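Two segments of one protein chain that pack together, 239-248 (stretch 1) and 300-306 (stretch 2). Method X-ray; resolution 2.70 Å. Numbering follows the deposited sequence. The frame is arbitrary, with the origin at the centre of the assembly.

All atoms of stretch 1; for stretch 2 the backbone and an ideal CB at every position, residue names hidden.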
ATOM      1  N   ASP A 239     -28.146  -9.155  22.578  1.00 71.95           N
ATOM      2  CA  ASP A 239     -28.777  -8.465  23.702  1.00 70.23           C
ATOM      3  C   ASP A 239     -27.724  -7.680  24.484  1.00 68.42           C
ATOM      4  O   ASP A 239     -26.592  -8.133  24.623  1.00 67.82           O
ATOM      5  CB  ASP A 239     -29.389  -9.492  24.645  1.00 72.39           C
ATOM      6  CG  ASP A 239     -28.327 -10.356  25.308  1.00 74.40           C
ATOM      7  OD1 ASP A 239     -27.527 -10.979  24.573  1.00 74.55           O
ATOM      8  OD2 ASP A 239     -28.283 -10.405  26.558  1.00 75.83           O
ATOM      9  N   SER A 240     -28.113  -6.526  25.012  1.00 65.98           N
ATOM     10  CA  SER A 240     -27.226  -5.677  25.803  1.00 65.10           C
ATOM     11  C   SER A 240     -27.120  -6.201  27.249  1.00 64.65           C
ATOM     12  O   SER A 240     -27.917  -5.825  28.098  1.00 65.82           O
ATOM     13  CB  SER A 240     -27.788  -4.256  25.822  1.00 65.13           C
ATOM     14  OG  SER A 240     -28.228  -3.879  24.528  1.00 66.63           O
ATOM     15  N   PRO A 241     -26.112  -7.037  27.557  1.00 63.47           N
ATOM     16  CA  PRO A 241     -25.942  -7.594  28.909  1.00 62.38           C
ATOM     17  C   PRO A 241     -25.910  -6.671  30.127  1.00 61.10           C
ATOM     18  O   PRO A 241     -25.807  -5.444  30.031  1.00 60.08           O
ATOM     19  CB  PRO A 241     -24.656  -8.411  28.789  1.00 62.61           C
ATOM     20  CG  PRO A 241     -23.881  -7.644  27.780  1.00 62.93           C
ATOM     21  CD  PRO A 241     -24.929  -7.340  26.732  1.00 63.27           C
ATOM     22  N   ALA A 242     -25.996  -7.300  31.288  1.00 60.03           N
ATOM     23  CA  ALA A 242     -25.985  -6.569  32.534  1.00 60.71           C
ATOM     24  C   ALA A 242     -24.909  -7.145  33.449  1.00 61.38           C
ATOM     25  O   ALA A 242     -24.657  -6.615  34.529  1.00 62.82           O
ATOM     26  CB  ALA A 242     -27.355  -6.650  33.191  1.00 58.84           C
ATOM     27  N   ALA A 243     -24.269  -8.226  33.016  1.00 61.36           N
ATOM     28  CA  ALA A 243     -23.212  -8.841  33.809  1.00 62.89           C
ATOM     29  C   ALA A 243     -22.104  -9.369  32.896  1.00 63.58           C
ATOM     30  O   ALA A 243     -22.387  -9.932  31.840  1.00 62.42           O
ATOM     31  CB  ALA A 243     -23.782  -9.969  34.663  1.00 61.98           C
ATOM     32  N   ILE A 244     -20.849  -9.176  33.306  1.00 64.47           N
ATOM     33  CA  ILE A 244     -19.704  -9.617  32.511  1.00 66.22           C
ATOM     34  C   ILE A 244     -19.427 -11.109  32.555  1.00 67.41           C
ATOM     35  O   ILE A 244     -19.078 -11.705  31.536  1.00 66.94           O
ATOM     36  CB  ILE A 244     -18.378  -8.887  32.912  1.00 65.75           C
ATOM     37  CG1 ILE A 244     -18.433  -8.448  34.376  1.00 65.74           C
ATOM     38  CG2 ILE A 244     -18.104  -7.725  31.969  1.00 63.57           C
ATOM     39  CD1 ILE A 244     -18.357  -9.582  35.368  1.00 66.01           C
ATOM     40  N   ALA A 245     -19.573 -11.709  33.732  1.00 69.56           N
ATOM     41  CA  ALA A 245     -19.308 -13.135  33.896  1.00 71.20           C
ATOM     42  C   ALA A 245     -19.636 -13.948  32.644  1.00 72.40           C
ATOM     43  O   ALA A 245     -18.773 -14.650  32.114  1.00 72.07           O
ATOM     44  CB  ALA A 245     -20.079 -13.675  35.085  1.00 72.05           C
ATOM     45  N   PRO A 246     -20.883 -13.862  32.148  1.00 73.90           N
ATOM     46  CA  PRO A 246     -21.224 -14.630  30.945  1.00 75.55           C
ATOM     47  C   PRO A 246     -20.324 -14.332  29.732  1.00 77.18           C
ATOM     48  O   PRO A 246     -19.683 -15.243  29.199  1.00 78.25           O
ATOM     49  CB  PRO A 246     -22.701 -14.284  30.714  1.00 74.35           C
ATOM     50  CG  PRO A 246     -22.861 -12.950  31.362  1.00 74.47           C
ATOM     51  CD  PRO A 246     -22.042 -13.082  32.617  1.00 74.24           C
ATOM     52  N   LEU A 247     -20.264 -13.072  29.303  1.00 77.82           N
ATOM     53  CA  LEU A 247     -19.424 -12.706  28.168  1.00 78.02           C
ATOM     54  C   LEU A 247     -18.048 -13.346  28.274  1.00 79.89           C
ATOM     55  O   LEU A 247     -17.550 -13.943  27.326  1.00 80.45           O
ATOM     56  CB  LEU A 247     -19.245 -11.193  28.099  1.00 77.13           C
ATOM     57  CG  LEU A 247     -20.478 -10.340  27.850  1.00 76.12           C
ATOM     58  CD1 LEU A 247     -20.061  -8.898  27.656  1.00 74.79           C
ATOM     59  CD2 LEU A 247     -21.189 -10.841  26.615  1.00 78.25           C
ATOM     60  N   LEU A 248     -17.438 -13.226  29.442  1.00 82.46           N
ATOM     61  CA  LEU A 248     -16.105 -13.766  29.654  1.00 85.73           C
ATOM     62  C   LEU A 248     -16.047 -15.280  29.827  1.00 87.62           C
ATOM     63  O   LEU A 248     -14.965 -15.860  29.766  1.00 87.78           O
ATOM     64  CB  LEU A 248     -15.469 -13.101  30.875  1.00 85.94           C
ATOM     65  CG  LEU A 248     -15.751 -11.604  31.026  1.00 87.62           C
ATOM     66  CD1 LEU A 248     -15.056 -11.073  32.282  1.00 87.65           C
ATOM     67  CD2 LEU A 248     -15.290 -10.864  29.780  1.00 86.27           C
ATOM     68  N   UNK A 300     -27.524  -3.354  15.072  1.00 72.32           N
ATOM     69  CA  UNK A 300     -28.230  -2.076  15.259  1.00 73.00           C
ATOM     70  C   UNK A 300     -27.946  -1.350  16.569  1.00 71.59           C
ATOM     71  O   UNK A 300     -27.929  -0.120  16.612  1.00 69.82           O
ATOM     72  CB  UNK A 300     -29.737  -2.322  15.164  1.00 73.00           C
ATOM     73  N   UNK A 301     -27.754  -2.105  17.645  1.00 71.00           N
ATOM     74  CA  UNK A 301     -27.499  -1.483  18.941  1.00 70.43           C
ATOM     75  C   UNK A 301     -26.027  -1.471  19.364  1.00 66.93           C
ATOM     76  O   UNK A 301     -25.333  -2.500  19.325  1.00 64.87           O
ATOM     77  CB  UNK A 301     -28.318  -2.206  20.012  1.00 70.43           C
ATOM     78  N   UNK A 302     -25.566  -0.289  19.767  1.00 62.58           N
ATOM     79  CA  UNK A 302     -24.194  -0.110  20.213  1.00 59.48           C
ATOM     80  C   UNK A 302     -24.178   0.326  21.672  1.00 56.53           C
ATOM     81  O   UNK A 302     -24.453   1.482  22.009  1.00 55.98           O
ATOM     82  CB  UNK A 302     -23.467   0.912  19.336  1.00 59.48           C
ATOM     83  N   UNK A 303     -23.843  -0.630  22.530  1.00 53.49           N
ATOM     84  CA  UNK A 303     -23.851  -0.422  23.973  1.00 53.07           C
ATOM     85  C   UNK A 303     -22.597  -0.942  24.667  1.00 52.69           C
ATOM     86  O   UNK A 303     -21.927  -1.831  24.153  1.00 55.27           O
ATOM     87  CB  UNK A 303     -25.083  -1.096  24.581  1.00 53.07           C
ATOM     88  N   UNK A 304     -22.293  -0.418  25.850  1.00 51.34           N
ATOM     89  CA  UNK A 304     -21.120  -0.896  26.585  1.00 52.57           C
ATOM     90  C   UNK A 304     -21.545  -1.657  27.837  1.00 51.26           C
ATOM     91  O   UNK A 304     -22.726  -1.781  28.121  1.00 53.12           O
ATOM     92  CB  UNK A 304     -20.208   0.273  26.961  1.00 52.57           C
ATOM     93  N   UNK A 305     -20.570  -2.185  28.561  1.00 50.04           N
ATOM     94  CA  UNK A 305     -20.807  -2.882  29.824  1.00 49.24           C
ATOM     95  C   UNK A 305     -19.617  -2.424  30.652  1.00 49.72           C
ATOM     96  O   UNK A 305     -18.668  -3.172  30.906  1.00 50.77           O
ATOM     97  CB  UNK A 305     -20.904  -4.402  29.684  1.00 49.24           C
ATOM     98  N   UNK A 306     -19.688  -1.162  31.046  1.00 48.51           N
ATOM     99  CA  UNK A 306     -18.639  -0.500  31.793  1.00 49.78           C
ATOM    100  C   UNK A 306     -18.584  -0.731  33.298  1.00 49.90           C
ATOM    101  O   UNK A 306     -19.510  -1.266  33.908  1.00 50.21           O
ATOM    102  CB  UNK A 306     -18.763   1.005  31.548  1.00 49.78           C
TER

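Stretch 2 runs as an extended strand from 301 to 304, so its side chains alternate, and 301, 303 and 305 send their CA-to-CB bonds toward stretch 1. The contact has to be read from those three positions.

Position 300 has nothing of stretch 1 within 5.5 Å of its ideal CB, so this contact sets no preference. The residue is Gln 300, which makes no contact here.

At position 301 the ideal CB lies 4.8 Å from OG of Ser 240, the one side-chain group of stretch 1 within reach. The backbone angles, -101/130, suit beta-branched residues, and a small polar or small apolar side chain would fit equally well. The residue is Thr 301. Its OG1 stays 4.3 Å from OG of Ser 240, too far for a hydrogen bond, and is satisfied elsewhere in the structure; the two residues merely touch.

Position 302 points away from stretch 1, which therefore says nothing about size or polarity. Phe 302 occupies it.

Position 303 faces Ser 240 again, with its ideal CB 4.2 Å from OG of Ser 240. A hydroxyl could look for a partner here, but the serine also offers its CB as a surface, so valine, isoleucine, threonine or alanine are all plausible, and phi/psi of -134/158 favours the branched ones. The residue is Val 303, with chi1 at 71° (p). Its CG1 packs 3.6 Å from CB of Ser 240, a contact of carbon on carbon that leaves the serine hydroxyl unpaired across the interface.

Position 304 points away, and stretch 1 places no demand on it. Thr 304 shares a 2.7 Å hydrogen bond between its OG1 and OG of the residue at 306, within its own stretch.

Position 305 is where stretch 1 says most. The ideal CB has CG of Pro 241 at 4.8 Å, CG2 of Ile 244 at 4.9 Å and CD1 of Leu 247 at 5.0 Å: three apolar groups with room between them and the CB, and no charge nearby. A medium or long aliphatic side chain is called for; leucine, isoleucine or methionine could serve. The residue is Leu 305, with both chi angles in t, and it covers far more of the contact than any other residue. Its CD1 reaches CG2 of Ile 244 at 3.4 Å, CD1 of Leu 247 at 4.1 Å and CG of Pro 241 at 4.3 Å, so one methyl meets all three.

Position 306 points away once more; Ser 306 is the partner of Thr 304.

Stretch 2, residues 300-306: QTFVTLS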
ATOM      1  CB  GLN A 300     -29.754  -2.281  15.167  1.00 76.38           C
ATOM      2  CG  GLN A 300     -30.264  -2.918  13.879  1.00 78.39           C
ATOM      3  CD  GLN A 300     -29.929  -2.100  12.651  1.00 78.88           C
ATOM      4  OE1 GLN A 300     -30.360  -0.949  12.507  1.00 78.05           O
ATOM      5  NE2 GLN A 300     -29.147  -2.692  11.754  1.00 79.00           N
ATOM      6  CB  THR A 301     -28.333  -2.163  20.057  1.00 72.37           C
ATOM      7  OG1 THR A 301     -27.888  -3.515  20.230  1.00 74.91           O
ATOM      8  CG2 THR A 301     -29.825  -2.155  19.689  1.00 73.21           C
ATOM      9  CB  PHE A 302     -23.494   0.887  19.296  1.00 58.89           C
ATOM     10  CG  PHE A 302     -23.415   0.415  17.877  1.00 58.07           C
ATOM     11  CD1 PHE A 302     -24.322   0.870  16.924  1.00 57.57           C
ATOM     12  CD2 PHE A 302     -22.478  -0.548  17.507  1.00 57.68           C
ATOM     13  CE1 PHE A 302     -24.302   0.371  15.621  1.00 57.23           C
ATOM     14  CE2 PHE A 302     -22.450  -1.055  16.203  1.00 58.15           C
ATOM     15  CZ  PHE A 302     -23.366  -0.593  15.261  1.00 57.36           C
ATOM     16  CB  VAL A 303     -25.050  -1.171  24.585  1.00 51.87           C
ATOM     17  CG1 VAL A 303     -24.799  -2.690  24.523  1.00 47.89           C
ATOM     18  CG2 VAL A 303     -25.269  -0.722  26.005  1.00 53.32           C
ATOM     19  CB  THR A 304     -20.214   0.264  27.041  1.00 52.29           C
ATOM     20  OG1 THR A 304     -20.813   0.920  28.163  1.00 53.50           O
ATOM     21  CG2 THR A 304     -20.039   1.274  25.923  1.00 53.38           C
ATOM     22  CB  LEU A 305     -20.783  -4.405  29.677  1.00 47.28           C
ATOM     23  CG  LEU A 305     -21.681  -5.164  30.667  1.00 47.25           C
ATOM     24  CD1 LEU A 305     -21.143  -6.566  30.881  1.00 46.95           C
ATOM     25  CD2 LEU A 305     -21.738  -4.443  32.004  1.00 47.70           C
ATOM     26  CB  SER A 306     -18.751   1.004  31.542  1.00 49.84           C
ATOM     27  OG  SER A 306     -18.981   1.273  30.163  1.00 53.25           O
TER
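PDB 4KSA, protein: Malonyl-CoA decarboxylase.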